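Local coordinates for hypothetical protein AF1796 (Archaeoglobus fulgidus, PDB 1VIM) that is of unknown function but belongs to the PHI subfamily of SIS proteins and is probably a sugar-phosphate isomerase, at residues Ala47-Val52 against Asp89-Val94. Numbering follows the deposited sequence.
Sequences ARSIFV and DQDVLV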
loop_
_atom_site.group_PDB
_atom_site.type_symbol
_atom_site.label_atom_id
_atom_site.label_comp_id
_atom_site.label_asym_id
_atom_site.label_seq_id
_atom_site.Cartn_x
_atom_site.Cartn_y
_atom_site.Cartn_z
ATOM N N ALA A 47 6.935 22.467 -12.512
ATOM C CA ALA A 47 7.626 21.841 -11.409
ATOM C C ALA A 47 8.720 20.896 -11.905
ATOM O O ALA A 47 8.609 20.293 -12.978
ATOM C CB ALA A 47 6.626 21.064 -10.616
ATOM N N ARG A 48 9.744 20.716 -11.095
ATOM C CA ARG A 48 10.705 19.653 -11.348
ATOM C C ARG A 48 10.031 18.287 -11.291
ATOM O O ARG A 48 10.187 17.472 -12.192
ATOM C CB ARG A 48 11.801 19.736 -10.307
ATOM C CG ARG A 48 12.833 18.637 -10.396
ATOM C CD ARG A 48 13.869 18.664 -9.254
ATOM N NE ARG A 48 13.263 18.077 -8.065
ATOM C CZ ARG A 48 13.830 17.174 -7.276
ATOM N NH1 ARG A 48 15.097 16.773 -7.471
ATOM N NH2 ARG A 48 13.104 16.663 -6.275
ATOM N N SER A 49 9.284 18.045 -10.212
ATOM C CA SER A 49 8.504 16.823 -10.073
ATOM C C SER A 49 7.277 17.109 -9.239
ATOM O O SER A 49 7.205 18.132 -8.565
ATOM C CB SER A 49 9.293 15.679 -9.456
ATOM O OG SER A 49 10.624 15.575 -9.882
ATOM N N ILE A 50 6.292 16.219 -9.351
ATOM C CA ILE A 50 4.995 16.384 -8.726
ATOM C C ILE A 50 4.867 15.317 -7.655
ATOM O O ILE A 50 5.163 14.141 -7.887
ATOM C CB ILE A 50 3.852 16.237 -9.767
ATOM C CG1 ILE A 50 4.052 17.253 -10.903
ATOM C CG2 ILE A 50 2.482 16.396 -9.092
ATOM C CD1 ILE A 50 4.049 16.631 -12.275
ATOM N N PHE A 51 4.426 15.753 -6.479
ATOM C CA PHE A 51 4.142 14.842 -5.390
ATOM C C PHE A 51 2.662 14.944 -5.091
ATOM O O PHE A 51 2.104 16.065 -5.142
ATOM C CB PHE A 51 4.933 15.242 -4.143
ATOM C CG PHE A 51 6.430 15.025 -4.249
ATOM C CD1 PHE A 51 7.225 15.766 -5.132
ATOM C CD2 PHE A 51 7.067 14.106 -3.417
ATOM C CE1 PHE A 51 8.600 15.549 -5.208
ATOM C CE2 PHE A 51 8.436 13.916 -3.465
ATOM C CZ PHE A 51 9.199 14.611 -4.363
ATOM N N VAL A 52 2.011 13.824 -4.763
ATOM C CA VAL A 52 0.575 13.866 -4.450
ATOM C C VAL A 52 0.299 13.276 -3.081
ATOM O O VAL A 52 1.023 12.366 -2.620
ATOM C CB VAL A 52 -0.299 13.157 -5.496
ATOM C CG1 VAL A 52 0.027 13.669 -6.889
ATOM C CG2 VAL A 52 -0.155 11.644 -5.375
ATOM N N ASP A 89 12.411 22.484 -3.050
ATOM C CA ASP A 89 11.806 23.770 -3.377
ATOM C C ASP A 89 11.541 23.996 -4.883
ATOM O O ASP A 89 11.040 25.075 -5.250
ATOM C CB ASP A 89 12.603 24.927 -2.745
ATOM C CG ASP A 89 14.006 25.073 -3.295
ATOM O OD1 ASP A 89 14.329 24.505 -4.361
ATOM O OD2 ASP A 89 14.848 25.793 -2.692
ATOM N N GLN A 90 11.841 23.015 -5.739
ATOM C CA GLN A 90 11.464 23.104 -7.145
ATOM C C GLN A 90 10.246 22.254 -7.486
ATOM O O GLN A 90 9.833 22.199 -8.655
ATOM C CB GLN A 90 12.616 22.657 -8.035
ATOM C CG GLN A 90 13.845 23.559 -7.913
ATOM C CD GLN A 90 14.772 23.386 -9.088
ATOM O OE1 GLN A 90 14.700 22.391 -9.812
ATOM N NE2 GLN A 90 15.618 24.387 -9.315
ATOM N N ASP A 91 9.687 21.570 -6.482
ATOM C CA ASP A 91 8.604 20.635 -6.732
ATOM C C ASP A 91 7.239 21.241 -6.419
ATOM O O ASP A 91 7.129 22.335 -5.873
ATOM C CB ASP A 91 8.860 19.362 -5.902
ATOM C CG ASP A 91 10.150 18.714 -6.263
ATOM O OD1 ASP A 91 10.495 18.646 -7.485
ATOM O OD2 ASP A 91 10.905 18.237 -5.398
ATOM N N VAL A 92 6.196 20.502 -6.769
ATOM C CA VAL A 92 4.847 20.883 -6.398
ATOM C C VAL A 92 4.178 19.703 -5.714
ATOM O O VAL A 92 4.318 18.565 -6.155
ATOM C CB VAL A 92 4.041 21.386 -7.610
ATOM C CG1 VAL A 92 3.854 20.309 -8.643
ATOM C CG2 VAL A 92 2.684 21.960 -7.168
ATOM N N LEU A 93 3.469 19.995 -4.645
ATOM C CA LEU A 93 2.661 19.016 -3.929
ATOM C C LEU A 93 1.214 19.291 -4.261
ATOM O O LEU A 93 0.768 20.447 -4.191
ATOM C CB LEU A 93 2.878 19.196 -2.426
ATOM C CG LEU A 93 2.059 18.300 -1.488
ATOM C CD1 LEU A 93 2.341 16.787 -1.728
ATOM C CD2 LEU A 93 2.369 18.672 -0.059
ATOM N N VAL A 94 0.484 18.241 -4.617
ATOM C CA VAL A 94 -0.957 18.332 -4.842
ATOM C C VAL A 94 -1.607 17.591 -3.677
ATOM O O VAL A 94 -1.454 16.380 -3.537
ATOM C CB VAL A 94 -1.390 17.699 -6.180
ATOM C CG1 VAL A 94 -2.912 17.833 -6.347
ATOM C CG2 VAL A 94 -0.628 18.368 -7.365
#
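Arg48 grips the carboxylate of Asp91 side-on, one nitrogen to each oxygen: NE lies 2.9 Å from OD1 and NH2 2.8 Å from OD2, both on syn lone pairs. The bend at chi3 (79°) turns NE back toward OD1, and the guanidinium and carboxylate planes stay 33° apart. The Ser49 N-H adds a weak bond to OD1, while OD2 also accepts from the backbone N of Thr88, so each oxygen of this buried carboxylate has two donors, one of OD1's being weak. Phe51 crosses the same carboxylate obliquely, its CE1 3.5 Å from Asp91 OD2. Beyond this salt bridge the two segments run as parallel strands, with Phe51 taking its N-H to Val92 O (2.8 Å) and giving its carbonyl to Val94 N (2.8 Å). Ile50 and Val92 lie side by side on one face, where Val92 CG1 also presses tightly on Ala47 CB at 3.5 Å; on the other, Leu93 CD1 reaches Phe51 CB. These are adjacent inner strands of the parallel sheet of the SIS domain, 92-96 at its middle. Strand 76-78 flanks 50-53, with Tyr77 meeting the Phe51 ring, strand 118-123 flanks 92-96, and helix 56-71 packs on Ile50 and Val52.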